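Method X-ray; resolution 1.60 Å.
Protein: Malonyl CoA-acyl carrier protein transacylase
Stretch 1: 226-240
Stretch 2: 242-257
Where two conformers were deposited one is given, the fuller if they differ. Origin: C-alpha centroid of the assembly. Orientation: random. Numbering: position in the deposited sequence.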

# COMPACT_ATOMS: atom_id res chain seq x y z
N ASN A 226 0.06 -10.97 -18.19
CA ASN A 226 -0.69 -12.17 -17.82
C ASN A 226 -1.30 -12.03 -16.44
O ASN A 226 -0.65 -11.53 -15.50
CB ASN A 226 0.23 -13.39 -17.81
CG ASN A 226 0.64 -13.81 -19.19
OD1 ASN A 226 -0.14 -13.75 -20.13
ND2 ASN A 226 1.90 -14.24 -19.32
N LYS A 227 -2.56 -12.41 -16.34
CA LYS A 227 -3.25 -12.34 -15.06
C LYS A 227 -4.21 -13.51 -14.87
O LYS A 227 -4.74 -14.07 -15.86
CB LYS A 227 -3.97 -11.00 -14.88
CG LYS A 227 -5.14 -10.77 -15.81
CD LYS A 227 -5.58 -9.32 -15.79
CE LYS A 227 -6.83 -9.12 -16.64
NZ LYS A 227 -6.60 -9.39 -18.12
N THR A 228 -4.38 -13.87 -13.61
CA THR A 228 -5.31 -14.91 -13.19
C THR A 228 -6.14 -14.40 -12.01
O THR A 228 -5.67 -13.56 -11.24
CB THR A 228 -4.56 -16.19 -12.73
OG1 THR A 228 -3.38 -16.38 -13.51
CG2 THR A 228 -5.48 -17.40 -12.88
N ALA A 229 -7.36 -14.92 -11.85
CA ALA A 229 -8.18 -14.59 -10.68
C ALA A 229 -7.40 -14.92 -9.41
O ALA A 229 -6.77 -15.99 -9.32
CB ALA A 229 -9.53 -15.39 -10.71
N PRO A 230 -7.42 -14.01 -8.41
CA PRO A 230 -6.70 -14.34 -7.17
C PRO A 230 -7.32 -15.54 -6.45
O PRO A 230 -8.55 -15.74 -6.53
CB PRO A 230 -6.85 -13.06 -6.33
CG PRO A 230 -8.15 -12.47 -6.80
CD PRO A 230 -8.14 -12.74 -8.32
N ILE A 231 -6.49 -16.31 -5.75
CA ILE A 231 -6.96 -17.54 -5.09
C ILE A 231 -7.83 -17.28 -3.85
O ILE A 231 -8.63 -18.15 -3.43
CB ILE A 231 -5.79 -18.47 -4.73
CG1 ILE A 231 -4.89 -17.79 -3.69
CG2 ILE A 231 -5.05 -18.94 -5.99
CD1 ILE A 231 -4.04 -18.69 -2.92
N VAL A 232 -7.67 -16.09 -3.27
CA VAL A 232 -8.61 -15.56 -2.26
C VAL A 232 -8.90 -14.11 -2.66
O VAL A 232 -8.08 -13.51 -3.35
CB VAL A 232 -8.09 -15.68 -0.80
CG1 VAL A 232 -7.69 -17.12 -0.48
CG2 VAL A 232 -6.94 -14.74 -0.52
N PRO A 233 -10.07 -13.56 -2.26
CA PRO A 233 -10.43 -12.26 -2.81
C PRO A 233 -9.58 -11.11 -2.30
O PRO A 233 -9.10 -11.14 -1.16
CB PRO A 233 -11.88 -12.05 -2.33
CG PRO A 233 -12.39 -13.42 -1.99
CD PRO A 233 -11.19 -14.16 -1.49
N LEU A 234 -9.43 -10.12 -3.16
CA LEU A 234 -8.81 -8.86 -2.78
C LEU A 234 -9.88 -7.86 -2.29
O LEU A 234 -10.86 -7.59 -3.02
CB LEU A 234 -8.11 -8.29 -4.01
CG LEU A 234 -7.48 -6.90 -3.80
CD1 LEU A 234 -6.14 -7.01 -3.05
CD2 LEU A 234 -7.34 -6.15 -5.13
N ILE A 235 -9.68 -7.27 -1.11
CA ILE A 235 -10.59 -6.20 -0.69
C ILE A 235 -10.00 -4.89 -1.25
O ILE A 235 -9.07 -4.33 -0.67
CB ILE A 235 -10.74 -6.11 0.84
CG1 ILE A 235 -11.00 -7.49 1.46
CG2 ILE A 235 -11.87 -5.10 1.20
CD1 ILE A 235 -12.19 -8.28 0.84
N ALA A 236 -10.50 -4.46 -2.40
CA ALA A 236 -9.88 -3.37 -3.16
C ALA A 236 -10.02 -2.03 -2.47
O ALA A 236 -11.04 -1.72 -1.87
CB ALA A 236 -10.46 -3.30 -4.59
N ASN A 237 -8.98 -1.20 -2.61
CA ASN A 237 -8.97 0.13 -2.01
C ASN A 237 -10.14 1.01 -2.46
O ASN A 237 -10.58 1.87 -1.70
CB ASN A 237 -7.68 0.90 -2.41
CG ASN A 237 -6.40 0.40 -1.76
OD1 ASN A 237 -5.34 0.90 -2.14
ND2 ASN A 237 -6.46 -0.46 -0.75
N VAL A 238 -10.63 0.81 -3.70
CA VAL A 238 -11.63 1.68 -4.31
C VAL A 238 -13.05 1.21 -3.95
O VAL A 238 -13.94 2.03 -3.74
CB VAL A 238 -11.44 1.73 -5.86
CG1 VAL A 238 -12.65 2.32 -6.60
CG2 VAL A 238 -10.18 2.55 -6.16
N SER A 239 -13.21 -0.10 -3.84
CA SER A 239 -14.56 -0.71 -3.74
C SER A 239 -14.91 -1.25 -2.36
O SER A 239 -16.11 -1.33 -2.01
CB SER A 239 -14.71 -1.82 -4.77
OG SER A 239 -13.82 -2.90 -4.48
N VAL A 240 -13.90 -1.59 -1.56
CA VAL A 240 -14.12 -2.18 -0.22
C VAL A 240 -15.10 -3.39 -0.26
O VAL A 240 -15.92 -3.58 0.65
CB VAL A 240 -14.56 -1.15 0.83
CG1 VAL A 240 -14.24 -1.65 2.25
CG2 VAL A 240 -13.86 0.16 0.61
N PRO A 242 -15.06 -7.83 -1.63
CA PRO A 242 -14.15 -8.87 -2.09
C PRO A 242 -14.19 -8.98 -3.62
O PRO A 242 -15.24 -9.21 -4.22
CB PRO A 242 -14.65 -10.15 -1.39
CG PRO A 242 -15.93 -9.79 -0.75
CD PRO A 242 -16.10 -8.33 -0.71
N GLU A 243 -13.03 -8.79 -4.23
CA GLU A 243 -12.93 -8.81 -5.69
C GLU A 243 -12.10 -10.00 -6.15
O GLU A 243 -11.00 -10.23 -5.65
CB GLU A 243 -12.26 -7.52 -6.18
CG GLU A 243 -12.93 -6.22 -5.68
CD GLU A 243 -14.18 -5.82 -6.47
OE1 GLU A 243 -14.63 -6.59 -7.37
OE2 GLU A 243 -14.68 -4.72 -6.21
N SER A 244 -12.63 -10.78 -7.10
CA SER A 244 -11.90 -11.91 -7.68
C SER A 244 -11.88 -11.95 -9.20
O SER A 244 -11.28 -12.85 -9.77
CB SER A 244 -12.46 -13.25 -7.16
OG SER A 244 -12.50 -13.26 -5.74
N ASP A 245 -12.52 -10.98 -9.87
CA ASP A 245 -12.59 -10.97 -11.34
C ASP A 245 -11.38 -10.21 -11.85
O ASP A 245 -11.28 -9.02 -11.61
CB ASP A 245 -13.90 -10.31 -11.80
CG ASP A 245 -13.98 -10.11 -13.31
OD1 ASP A 245 -13.00 -10.39 -14.02
OD2 ASP A 245 -15.06 -9.68 -13.80
N PRO A 246 -10.45 -10.88 -12.57
CA PRO A 246 -9.24 -10.14 -12.96
C PRO A 246 -9.46 -8.91 -13.84
O PRO A 246 -8.70 -7.92 -13.71
CB PRO A 246 -8.37 -11.19 -13.68
CG PRO A 246 -9.19 -12.32 -13.91
CD PRO A 246 -10.37 -12.31 -12.93
N GLU A 247 -10.46 -8.92 -14.71
CA GLU A 247 -10.76 -7.76 -15.54
C GLU A 247 -11.24 -6.58 -14.70
O GLU A 247 -10.85 -5.42 -14.91
CB GLU A 247 -11.82 -8.10 -16.60
CG GLU A 247 -11.31 -9.01 -17.70
CD GLU A 247 -12.39 -9.38 -18.71
OE1 GLU A 247 -13.50 -8.79 -18.68
OE2 GLU A 247 -12.13 -10.26 -19.55
N ARG A 248 -12.12 -6.86 -13.74
CA ARG A 248 -12.59 -5.80 -12.85
C ARG A 248 -11.46 -5.31 -11.95
O ARG A 248 -11.33 -4.12 -11.73
CB ARG A 248 -13.74 -6.27 -11.97
CG ARG A 248 -14.23 -5.17 -11.07
CD ARG A 248 -15.60 -5.46 -10.54
NE ARG A 248 -15.80 -4.80 -9.26
CZ ARG A 248 -16.21 -3.54 -9.10
NH1 ARG A 248 -16.47 -2.77 -10.16
NH2 ARG A 248 -16.38 -3.05 -7.89
N ILE A 249 -10.65 -6.24 -11.45
CA ILE A 249 -9.48 -5.87 -10.61
C ILE A 249 -8.55 -4.91 -11.38
O ILE A 249 -8.11 -3.92 -10.80
CB ILE A 249 -8.74 -7.10 -10.10
CG1 ILE A 249 -9.59 -7.78 -9.01
CG2 ILE A 249 -7.34 -6.75 -9.57
CD1 ILE A 249 -9.16 -9.20 -8.65
N VAL A 250 -8.29 -5.17 -12.66
CA VAL A 250 -7.47 -4.24 -13.46
C VAL A 250 -8.11 -2.85 -13.47
O VAL A 250 -7.43 -1.84 -13.26
CB VAL A 250 -7.20 -4.77 -14.90
CG1 VAL A 250 -6.84 -3.63 -15.87
CG2 VAL A 250 -6.12 -5.84 -14.85
N SER A 251 -9.44 -2.79 -13.69
CA SER A 251 -10.11 -1.51 -13.74
C SER A 251 -9.98 -0.76 -12.41
O SER A 251 -9.72 0.44 -12.38
CB SER A 251 -11.58 -1.71 -14.13
OG SER A 251 -12.29 -0.48 -14.08
N LEU A 252 -10.14 -1.49 -11.32
CA LEU A 252 -10.04 -0.92 -9.98
C LEU A 252 -8.63 -0.46 -9.61
O LEU A 252 -8.50 0.53 -8.91
CB LEU A 252 -10.56 -1.89 -8.92
CG LEU A 252 -12.05 -2.26 -9.01
CD1 LEU A 252 -12.28 -3.47 -8.13
CD2 LEU A 252 -12.95 -1.09 -8.59
N LEU A 253 -7.61 -1.18 -10.11
CA LEU A 253 -6.21 -0.71 -9.94
C LEU A 253 -5.96 0.63 -10.67
O LEU A 253 -5.26 1.51 -10.15
CB LEU A 253 -5.21 -1.76 -10.41
CG LEU A 253 -5.15 -3.06 -9.59
CD1 LEU A 253 -4.22 -4.02 -10.30
CD2 LEU A 253 -4.62 -2.78 -8.18
N VAL A 254 -6.55 0.78 -11.86
CA VAL A 254 -6.44 2.03 -12.60
C VAL A 254 -7.17 3.17 -11.85
O VAL A 254 -6.62 4.28 -11.68
CB VAL A 254 -6.97 1.87 -14.05
CG1 VAL A 254 -7.01 3.22 -14.77
CG2 VAL A 254 -6.09 0.89 -14.85
N GLN A 255 -8.40 2.90 -11.42
CA GLN A 255 -9.19 3.88 -10.67
C GLN A 255 -8.49 4.29 -9.36
O GLN A 255 -8.57 5.45 -8.93
CB GLN A 255 -10.55 3.30 -10.33
CG GLN A 255 -11.46 3.07 -11.53
CD GLN A 255 -12.70 2.27 -11.15
OE1 GLN A 255 -13.34 2.55 -10.13
NE2 GLN A 255 -13.04 1.28 -11.96
N GLN A 256 -7.81 3.32 -8.75
CA GLN A 256 -7.11 3.54 -7.49
C GLN A 256 -6.07 4.68 -7.57
O GLN A 256 -5.89 5.45 -6.61
CB GLN A 256 -6.45 2.21 -7.07
CG GLN A 256 -6.04 2.13 -5.60
CD GLN A 256 -4.71 2.75 -5.33
OE1 GLN A 256 -3.99 3.17 -6.25
NE2 GLN A 256 -4.37 2.85 -4.05
N VAL A 257 -5.42 4.81 -8.72
CA VAL A 257 -4.33 5.78 -8.87
C VAL A 257 -4.79 7.22 -8.59
O VAL A 257 -4.05 7.98 -8.00
CB VAL A 257 -3.72 5.65 -10.29
CG1 VAL A 257 -2.75 6.78 -10.62
CG2 VAL A 257 -3.03 4.26 -10.41
O HOH W 1 -10.82 -15.28 -4.92
O HOH W 2 -8.59 -0.52 -5.77

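The two stretches bury 945 Å² between them, both sides summed. Much of the apolar contact is made by the helix that begins at Pro 246. Leu 252 points toward the first stretch and meets two of its apolar side chains. Leu 252 CD1 lies 4.0 Å from Ala 236 CB, and Leu 252 CD2 lies 4.0 Å from Val 238 CG1. The two methyls of this leucine therefore touch different residues. Val 238 also packs against the helix backbone: its CG2 is 3.5 Å from Gln 256 CA. One turn or so earlier in the helix, Ile 249 continues the apolar surface. Ile 249 CD1 sits 3.7 Å from Pro 230 CD, while Ile 249 CG2 makes a looser approach of 4.5 Å to Leu 234 CD2.

The start of the helix is covered by Lys 227 and Ala 229. Ala 229 CB is 3.9 Å from Pro 246 CD. Ala 229 CB also comes within 3.2 Å of Ser 244 O, a tight contact. Lys 227 is extended through chi2 and chi3, and its aliphatic part lies along the helix. Lys 227 CG is 3.9 Å from Pro 246 CB and Lys 227 CD is 3.6 Å from Val 250 CG2.

A second apolar patch lies by the short strands. Pro 233 CB packs at 3.5 Å against Pro 242 CB. Ile 235 and Pro 242 form a non-hydrogen-bonded antiparallel pair with their side chains on the same face of the sheet. Ile 235 CD1 reaches to 3.8 Å from Pro 242 CB.

The next pair, Leu 234 and Glu 243, carries the backbone hydrogen bonds. Leu 234 N donates to Glu 243 O at 2.9 Å, and Glu 243 N donates to Leu 234 O at 2.8 Å. This reciprocal pair fixes the antiparallel register. Glu 243 O also receives a CA-H...O contact from Pro 233 CA at 3.5 Å. The side chains of Leu 234 and Glu 243 share the other face of the sheet.

From that face Glu 243 links the strand to both the loop and the helix. Ser 239 OG donates to Glu 243 OE2 at 2.7 Å. Arg 248 completes a salt bridge, with Arg 248 NE 2.9 Å from Glu 243 OE1 and Arg 248 NH2 2.9 Å from Glu 243 OE2. OE2 thus accepts from both stretches. The negative carboxylate suits this set of donors.

Farther along the helix, Gln 256 NE2 donates to Asn 237 OD1 at 2.9 Å. This amide pair ties the loop to the helix beside Val 238.

Two waters add bridges. Water 1 donates to Pro 230 O at 2.8 Å and is hydrogen-bonded to Ser 244 OG, also at 2.8 Å. Water 2 accepts from Val 238 N at 3.2 Å and gives a weak bond to Leu 252 O at 3.3 Å. At the helix start, Asp 245 OD1 accepts a weak capping bond from Glu 247 N at 3.0 Å.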